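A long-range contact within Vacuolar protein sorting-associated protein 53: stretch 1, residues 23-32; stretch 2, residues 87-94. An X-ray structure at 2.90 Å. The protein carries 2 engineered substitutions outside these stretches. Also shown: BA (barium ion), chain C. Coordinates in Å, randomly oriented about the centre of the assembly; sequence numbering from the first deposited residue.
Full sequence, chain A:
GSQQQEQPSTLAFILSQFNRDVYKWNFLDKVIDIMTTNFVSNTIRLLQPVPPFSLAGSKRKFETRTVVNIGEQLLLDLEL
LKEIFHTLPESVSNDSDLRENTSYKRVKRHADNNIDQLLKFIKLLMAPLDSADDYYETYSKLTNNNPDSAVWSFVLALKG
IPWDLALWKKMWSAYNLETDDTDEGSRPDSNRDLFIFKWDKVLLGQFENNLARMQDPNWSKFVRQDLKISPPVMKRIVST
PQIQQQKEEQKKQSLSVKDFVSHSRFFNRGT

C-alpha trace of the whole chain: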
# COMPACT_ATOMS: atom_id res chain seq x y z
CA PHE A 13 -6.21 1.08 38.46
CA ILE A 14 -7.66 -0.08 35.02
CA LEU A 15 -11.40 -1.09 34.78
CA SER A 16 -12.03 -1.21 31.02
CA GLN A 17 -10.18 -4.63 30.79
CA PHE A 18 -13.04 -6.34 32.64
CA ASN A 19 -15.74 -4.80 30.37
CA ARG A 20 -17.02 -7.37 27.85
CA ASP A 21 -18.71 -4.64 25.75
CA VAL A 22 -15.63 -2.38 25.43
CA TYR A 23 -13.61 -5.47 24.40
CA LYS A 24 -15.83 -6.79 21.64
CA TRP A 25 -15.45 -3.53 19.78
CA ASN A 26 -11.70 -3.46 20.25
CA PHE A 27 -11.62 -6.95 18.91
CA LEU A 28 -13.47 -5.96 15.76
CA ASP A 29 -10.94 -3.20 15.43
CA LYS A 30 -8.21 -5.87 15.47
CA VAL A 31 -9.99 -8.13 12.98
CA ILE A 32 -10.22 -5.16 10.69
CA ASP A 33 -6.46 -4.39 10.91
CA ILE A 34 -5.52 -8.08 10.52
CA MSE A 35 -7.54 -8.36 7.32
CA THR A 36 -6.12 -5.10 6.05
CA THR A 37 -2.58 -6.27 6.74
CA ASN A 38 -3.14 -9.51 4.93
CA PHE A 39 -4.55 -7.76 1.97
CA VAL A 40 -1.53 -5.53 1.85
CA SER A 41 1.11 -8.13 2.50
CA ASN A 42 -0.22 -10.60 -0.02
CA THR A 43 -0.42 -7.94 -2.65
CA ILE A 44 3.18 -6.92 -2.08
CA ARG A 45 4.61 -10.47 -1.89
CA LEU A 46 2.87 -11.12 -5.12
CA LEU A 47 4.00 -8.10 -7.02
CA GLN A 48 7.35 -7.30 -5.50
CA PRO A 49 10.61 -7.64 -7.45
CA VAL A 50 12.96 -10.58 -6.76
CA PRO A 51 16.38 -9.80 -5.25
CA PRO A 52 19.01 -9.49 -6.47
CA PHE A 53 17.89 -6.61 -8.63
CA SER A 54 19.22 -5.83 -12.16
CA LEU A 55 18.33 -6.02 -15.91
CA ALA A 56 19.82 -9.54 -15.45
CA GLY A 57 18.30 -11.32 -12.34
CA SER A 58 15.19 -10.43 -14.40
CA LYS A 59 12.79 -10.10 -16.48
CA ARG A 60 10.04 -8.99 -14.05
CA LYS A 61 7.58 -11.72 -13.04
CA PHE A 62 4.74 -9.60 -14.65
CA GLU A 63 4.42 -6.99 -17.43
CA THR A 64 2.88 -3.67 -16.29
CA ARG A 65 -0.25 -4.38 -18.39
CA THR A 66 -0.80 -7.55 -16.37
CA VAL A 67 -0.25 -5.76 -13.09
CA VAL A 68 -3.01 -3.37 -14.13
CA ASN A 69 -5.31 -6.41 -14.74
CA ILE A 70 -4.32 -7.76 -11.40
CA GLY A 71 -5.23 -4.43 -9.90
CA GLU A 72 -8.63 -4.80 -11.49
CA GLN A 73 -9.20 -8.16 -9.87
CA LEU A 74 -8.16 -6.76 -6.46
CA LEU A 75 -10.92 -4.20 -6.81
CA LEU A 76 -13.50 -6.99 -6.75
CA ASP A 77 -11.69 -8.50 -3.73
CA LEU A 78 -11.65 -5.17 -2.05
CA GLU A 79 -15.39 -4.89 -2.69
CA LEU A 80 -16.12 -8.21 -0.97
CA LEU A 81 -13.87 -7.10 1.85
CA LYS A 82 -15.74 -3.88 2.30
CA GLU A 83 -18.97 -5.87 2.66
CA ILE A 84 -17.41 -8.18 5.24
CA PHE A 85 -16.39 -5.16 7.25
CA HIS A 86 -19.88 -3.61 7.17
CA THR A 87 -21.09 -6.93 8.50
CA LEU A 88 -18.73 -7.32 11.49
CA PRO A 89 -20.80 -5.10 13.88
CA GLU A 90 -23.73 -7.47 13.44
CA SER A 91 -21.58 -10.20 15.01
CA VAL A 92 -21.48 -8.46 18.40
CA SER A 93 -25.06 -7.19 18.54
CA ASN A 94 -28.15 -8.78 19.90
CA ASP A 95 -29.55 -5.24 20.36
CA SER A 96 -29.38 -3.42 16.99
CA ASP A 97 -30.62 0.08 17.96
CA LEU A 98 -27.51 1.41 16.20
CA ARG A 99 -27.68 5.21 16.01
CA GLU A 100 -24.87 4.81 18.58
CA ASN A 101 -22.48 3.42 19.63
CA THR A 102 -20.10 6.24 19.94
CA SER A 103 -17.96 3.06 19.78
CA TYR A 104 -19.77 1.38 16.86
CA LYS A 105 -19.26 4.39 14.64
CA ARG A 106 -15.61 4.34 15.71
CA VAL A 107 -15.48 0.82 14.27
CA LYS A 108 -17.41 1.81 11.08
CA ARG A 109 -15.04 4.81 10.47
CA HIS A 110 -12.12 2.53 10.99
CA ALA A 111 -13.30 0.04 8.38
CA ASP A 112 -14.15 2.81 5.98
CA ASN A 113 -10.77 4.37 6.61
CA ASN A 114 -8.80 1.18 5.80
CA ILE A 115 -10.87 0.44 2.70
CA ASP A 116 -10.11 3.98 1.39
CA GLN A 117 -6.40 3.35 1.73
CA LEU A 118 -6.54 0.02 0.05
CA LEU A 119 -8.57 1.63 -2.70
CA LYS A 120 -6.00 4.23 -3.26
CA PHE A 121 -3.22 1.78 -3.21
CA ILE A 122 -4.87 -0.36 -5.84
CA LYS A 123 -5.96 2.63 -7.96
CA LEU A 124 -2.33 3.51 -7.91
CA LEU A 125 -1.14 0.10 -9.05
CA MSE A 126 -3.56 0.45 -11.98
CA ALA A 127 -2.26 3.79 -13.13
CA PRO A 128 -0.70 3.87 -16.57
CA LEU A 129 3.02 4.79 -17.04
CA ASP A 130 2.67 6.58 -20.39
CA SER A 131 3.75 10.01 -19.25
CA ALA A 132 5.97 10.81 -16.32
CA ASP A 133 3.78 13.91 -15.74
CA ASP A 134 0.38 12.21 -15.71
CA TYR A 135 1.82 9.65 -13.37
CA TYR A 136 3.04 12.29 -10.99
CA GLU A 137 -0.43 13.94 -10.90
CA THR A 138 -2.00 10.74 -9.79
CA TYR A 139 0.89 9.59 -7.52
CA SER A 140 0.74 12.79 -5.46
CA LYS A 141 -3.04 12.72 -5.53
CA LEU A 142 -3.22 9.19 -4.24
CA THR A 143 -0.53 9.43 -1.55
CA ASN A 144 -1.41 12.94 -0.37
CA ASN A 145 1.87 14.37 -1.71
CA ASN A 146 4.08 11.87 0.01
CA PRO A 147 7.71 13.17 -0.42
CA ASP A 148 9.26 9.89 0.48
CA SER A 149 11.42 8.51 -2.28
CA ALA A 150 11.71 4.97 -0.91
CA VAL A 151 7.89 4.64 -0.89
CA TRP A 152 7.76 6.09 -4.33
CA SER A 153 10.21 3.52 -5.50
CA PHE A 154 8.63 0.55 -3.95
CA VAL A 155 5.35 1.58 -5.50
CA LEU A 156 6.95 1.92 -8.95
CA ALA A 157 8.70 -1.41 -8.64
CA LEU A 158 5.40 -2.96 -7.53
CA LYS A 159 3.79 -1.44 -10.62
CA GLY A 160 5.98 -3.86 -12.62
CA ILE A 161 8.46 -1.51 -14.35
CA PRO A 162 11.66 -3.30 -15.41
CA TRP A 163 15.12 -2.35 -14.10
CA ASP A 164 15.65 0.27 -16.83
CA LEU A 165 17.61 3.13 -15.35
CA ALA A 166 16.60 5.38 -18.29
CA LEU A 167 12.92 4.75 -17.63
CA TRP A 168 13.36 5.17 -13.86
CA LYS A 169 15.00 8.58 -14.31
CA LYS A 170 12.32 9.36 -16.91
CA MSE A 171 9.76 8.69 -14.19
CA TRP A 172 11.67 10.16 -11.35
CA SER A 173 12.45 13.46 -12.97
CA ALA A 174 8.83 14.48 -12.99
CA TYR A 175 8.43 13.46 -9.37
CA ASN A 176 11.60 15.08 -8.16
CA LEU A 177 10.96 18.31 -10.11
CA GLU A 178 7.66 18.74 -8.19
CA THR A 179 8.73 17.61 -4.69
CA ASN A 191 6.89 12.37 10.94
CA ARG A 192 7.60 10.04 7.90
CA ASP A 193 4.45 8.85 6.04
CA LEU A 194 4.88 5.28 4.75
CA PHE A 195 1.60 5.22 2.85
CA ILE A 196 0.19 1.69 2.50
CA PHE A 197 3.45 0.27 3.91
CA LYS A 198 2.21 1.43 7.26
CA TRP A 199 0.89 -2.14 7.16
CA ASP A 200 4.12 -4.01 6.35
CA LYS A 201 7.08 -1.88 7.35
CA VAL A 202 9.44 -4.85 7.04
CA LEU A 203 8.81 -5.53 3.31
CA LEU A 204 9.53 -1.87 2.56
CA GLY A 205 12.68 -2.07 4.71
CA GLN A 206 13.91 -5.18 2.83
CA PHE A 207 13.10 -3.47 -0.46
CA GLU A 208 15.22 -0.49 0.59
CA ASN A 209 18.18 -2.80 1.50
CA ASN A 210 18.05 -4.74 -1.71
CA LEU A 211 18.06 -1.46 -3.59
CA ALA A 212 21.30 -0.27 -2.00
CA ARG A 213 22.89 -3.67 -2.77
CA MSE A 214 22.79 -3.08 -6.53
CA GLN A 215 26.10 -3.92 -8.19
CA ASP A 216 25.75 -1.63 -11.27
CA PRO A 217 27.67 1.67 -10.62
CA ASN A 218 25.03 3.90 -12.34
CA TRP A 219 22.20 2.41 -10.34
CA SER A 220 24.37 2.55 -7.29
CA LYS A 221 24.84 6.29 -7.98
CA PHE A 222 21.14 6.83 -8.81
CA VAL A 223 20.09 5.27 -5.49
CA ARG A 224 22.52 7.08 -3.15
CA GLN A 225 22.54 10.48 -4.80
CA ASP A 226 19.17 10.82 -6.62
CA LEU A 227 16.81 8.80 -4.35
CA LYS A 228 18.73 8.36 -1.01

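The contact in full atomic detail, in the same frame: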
# COMPACT_ATOMS: atom_id res chain seq x y z
N TYR A 23 -14.45 -4.47 25.05
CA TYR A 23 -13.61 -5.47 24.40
C TYR A 23 -14.06 -5.90 23.01
O TYR A 23 -13.28 -5.84 22.05
CB TYR A 23 -13.50 -6.71 25.29
CG TYR A 23 -12.44 -7.70 24.85
CD1 TYR A 23 -11.09 -7.47 25.13
CD2 TYR A 23 -12.78 -8.87 24.18
CE1 TYR A 23 -10.09 -8.39 24.74
CE2 TYR A 23 -11.79 -9.80 23.78
CZ TYR A 23 -10.45 -9.55 24.06
OH TYR A 23 -9.47 -10.45 23.67
N LYS A 24 -15.31 -6.34 22.91
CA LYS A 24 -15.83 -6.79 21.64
C LYS A 24 -15.61 -5.79 20.53
O LYS A 24 -15.33 -6.17 19.40
CB LYS A 24 -17.28 -7.25 21.72
CG LYS A 24 -18.26 -6.21 22.15
CD LYS A 24 -19.67 -6.79 22.34
CE LYS A 24 -20.68 -5.69 22.56
NZ LYS A 24 -22.03 -6.27 22.62
N TRP A 25 -15.70 -4.50 20.82
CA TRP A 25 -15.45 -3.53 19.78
C TRP A 25 -13.96 -3.42 19.52
O TRP A 25 -13.56 -3.27 18.40
CB TRP A 25 -16.08 -2.17 20.07
CG TRP A 25 -17.59 -2.22 20.23
CD1 TRP A 25 -18.31 -2.16 21.40
CD2 TRP A 25 -18.56 -2.37 19.19
NE1 TRP A 25 -19.66 -2.25 21.15
CE2 TRP A 25 -19.84 -2.38 19.80
CE3 TRP A 25 -18.48 -2.47 17.80
CZ2 TRP A 25 -21.01 -2.51 19.07
CZ3 TRP A 25 -19.65 -2.60 17.08
CH2 TRP A 25 -20.90 -2.62 17.72
N ASN A 26 -13.12 -3.54 20.54
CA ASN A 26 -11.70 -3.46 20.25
C ASN A 26 -11.25 -4.60 19.40
O ASN A 26 -10.40 -4.44 18.52
CB ASN A 26 -10.86 -3.37 21.51
CG ASN A 26 -10.99 -2.02 22.20
OD1 ASN A 26 -11.55 -1.05 21.65
ND2 ASN A 26 -10.47 -1.94 23.41
N PHE A 27 -11.86 -5.75 19.66
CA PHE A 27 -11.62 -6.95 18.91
C PHE A 27 -11.99 -6.73 17.44
O PHE A 27 -11.20 -7.01 16.55
CB PHE A 27 -12.46 -8.06 19.51
CG PHE A 27 -12.15 -9.42 18.98
CD1 PHE A 27 -11.19 -10.21 19.59
CD2 PHE A 27 -12.82 -9.93 17.89
CE1 PHE A 27 -10.91 -11.48 19.11
CE2 PHE A 27 -12.55 -11.20 17.42
CZ PHE A 27 -11.59 -11.98 18.04
N LEU A 28 -13.16 -6.20 17.15
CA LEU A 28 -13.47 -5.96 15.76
C LEU A 28 -12.45 -5.04 15.15
O LEU A 28 -12.13 -5.17 13.99
CB LEU A 28 -14.86 -5.41 15.56
CG LEU A 28 -16.01 -6.25 16.07
CD1 LEU A 28 -17.27 -5.69 15.50
CD2 LEU A 28 -15.85 -7.69 15.66
N ASP A 29 -11.93 -4.11 15.94
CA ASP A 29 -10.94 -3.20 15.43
C ASP A 29 -9.74 -4.00 14.98
O ASP A 29 -9.19 -3.76 13.88
CB ASP A 29 -10.53 -2.14 16.46
CG ASP A 29 -11.29 -0.80 16.33
OD1 ASP A 29 -11.80 -0.45 15.24
OD2 ASP A 29 -11.33 -0.06 17.33
N LYS A 30 -9.36 -4.99 15.81
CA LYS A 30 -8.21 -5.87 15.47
C LYS A 30 -8.47 -6.72 14.24
O LYS A 30 -7.59 -6.81 13.38
CB LYS A 30 -7.73 -6.72 16.62
CG LYS A 30 -7.25 -5.90 17.75
CD LYS A 30 -6.09 -4.92 17.41
CE LYS A 30 -5.89 -3.92 18.60
NZ LYS A 30 -4.66 -3.08 18.53
N VAL A 31 -9.65 -7.34 14.16
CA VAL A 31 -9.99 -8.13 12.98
C VAL A 31 -9.81 -7.24 11.75
O VAL A 31 -9.10 -7.57 10.81
CB VAL A 31 -11.39 -8.65 13.07
CG1 VAL A 31 -11.65 -9.52 11.95
CG2 VAL A 31 -11.49 -9.44 14.29
N ILE A 32 -10.41 -6.06 11.79
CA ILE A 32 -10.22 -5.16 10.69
C ILE A 32 -8.75 -5.00 10.31
O ILE A 32 -8.41 -5.28 9.17
CB ILE A 32 -10.84 -3.81 10.95
CG1 ILE A 32 -12.36 -3.94 10.92
CG2 ILE A 32 -10.33 -2.81 9.90
CD1 ILE A 32 -13.05 -2.77 11.49
N THR A 87 -20.46 -5.82 7.84
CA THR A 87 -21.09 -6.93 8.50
C THR A 87 -20.54 -7.25 9.90
O THR A 87 -21.28 -7.73 10.75
CB THR A 87 -20.95 -8.11 7.50
OG1 THR A 87 -22.03 -8.03 6.56
CG2 THR A 87 -20.93 -9.44 8.10
N LEU A 88 -19.26 -6.98 10.17
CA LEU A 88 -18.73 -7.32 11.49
C LEU A 88 -19.57 -6.88 12.71
O LEU A 88 -19.86 -7.72 13.57
CB LEU A 88 -17.27 -6.90 11.66
CG LEU A 88 -16.33 -7.61 10.69
CD1 LEU A 88 -14.96 -7.06 10.84
CD2 LEU A 88 -16.34 -9.09 10.91
N PRO A 89 -19.98 -5.59 12.77
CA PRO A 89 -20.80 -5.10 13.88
C PRO A 89 -21.96 -6.02 14.20
O PRO A 89 -22.24 -6.27 15.36
CB PRO A 89 -21.34 -3.78 13.36
CG PRO A 89 -20.28 -3.30 12.49
CD PRO A 89 -19.64 -4.49 11.85
N GLU A 90 -22.63 -6.54 13.17
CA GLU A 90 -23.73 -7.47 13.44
C GLU A 90 -23.26 -8.69 14.23
O GLU A 90 -24.07 -9.35 14.82
CB GLU A 90 -24.52 -7.92 12.17
CG GLU A 90 -25.27 -6.91 11.32
CD GLU A 90 -25.78 -7.41 9.93
OE1 GLU A 90 -25.47 -8.55 9.54
OE2 GLU A 90 -26.48 -6.65 9.21
N SER A 91 -21.97 -9.01 14.28
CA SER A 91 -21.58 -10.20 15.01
C SER A 91 -21.57 -9.99 16.52
O SER A 91 -21.63 -10.95 17.26
CB SER A 91 -20.22 -10.71 14.55
OG SER A 91 -19.22 -9.80 14.92
N VAL A 92 -21.51 -8.74 16.97
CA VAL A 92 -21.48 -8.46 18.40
C VAL A 92 -22.77 -7.85 18.93
O VAL A 92 -22.81 -7.39 20.06
CB VAL A 92 -20.32 -7.50 18.81
CG1 VAL A 92 -19.00 -7.88 18.15
CG2 VAL A 92 -20.65 -6.07 18.48
N SER A 93 -23.84 -7.86 18.13
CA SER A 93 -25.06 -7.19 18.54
C SER A 93 -26.25 -8.05 18.52
O SER A 93 -26.61 -8.61 17.49
CB SER A 93 -25.38 -6.04 17.60
OG SER A 93 -24.28 -5.16 17.51
N ASN A 94 -26.87 -8.12 19.69
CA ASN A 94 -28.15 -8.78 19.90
C ASN A 94 -29.17 -7.64 19.85
O ASN A 94 -30.28 -7.80 19.33
CB ASN A 94 -28.17 -9.54 21.24
CG ASN A 94 -27.15 -10.68 21.32
OD1 ASN A 94 -27.51 -11.82 21.59
ND2 ASN A 94 -25.87 -10.38 21.07
BA BA C . -26.55 -10.56 15.56

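Residues 23-32 lie within a longer helix that begins before the stretch and continues past it. Its backbone bonds run from each amide to the carbonyl four residues earlier, as in Leu28 N to Lys24 O at 3.1 Å and Ile32 N to Leu28 O at 2.9 Å. The second stretch is less regular. Residues 88-91 have helical phi and psi without the regular bonding pattern. Here the amides reach back three residues: Ser91 N to Leu88 O is 2.6 Å and Val92 N to Pro89 O is 3.0 Å. A weak bond joins Glu90 N to Thr87 O at 3.0 Å. At Ser93 the backbone becomes extended.

Two places set the register. The CA atoms of Lys24 and Val92 are 6.7 Å apart, and those of Leu28 and Leu88 are 6.9 Å apart. Numbering therefore rises along one stretch as it falls along the other. The contact buries 411 Å² in total.

Val92 gives up the most surface. Its CB points toward the helix, and both methyl groups lie near the Lys24 side chain, with Val92 CG1 4.0 Å from Lys24 CB and Val92 CG2 4.0 Å from Lys24 CD. CG2 lies over one face of the Trp25 indole, 3.7 Å from the centroid of the six-membered ring and 18° off the ring normal. This is a CH-pi contact; the closest ring atom, Trp25 CH2, is 3.5 Å from Val92 CG2. The other methyl, Val92 CG1, packs against Leu28 CD1 at 3.8 Å. Trp25 leaves its backbone sideways, but the end of its side chain comes nearer to the second stretch. Its CZ3 is also 4.3 Å from Pro89 CB.

Leu28 points toward the second stretch, and its CD1 is 4.0 Å from Leu88 CB. Leu88 extends the apolar contact along the helix. Its CD1 lies 4.1 Å from Ile32 CG1 and 4.3 Å from Val31 CG1, so one methyl touches both residues.

A single hydrogen bond crosses between the stretches. Lys24 NZ donates to Val92 O at 2.9 Å. The lysine leaves CB in the p rotamer and is then t at chi2, chi3 and chi4, an extended chain that carries the amine to the carbonyl. Its aliphatic part also packs on the valine, with Lys24 CD 3.7 Å from Val92 CB.

Two serines brace the turn from within. Ser91 OG donates to Leu88 O at 2.6 Å, and Ser93 OG donates to Pro89 O at 3.2 Å. The barium ion is bound by Glu90 O at 2.9 Å and Ser93 O at 2.8 Å, linking two carbonyls of the same stretch.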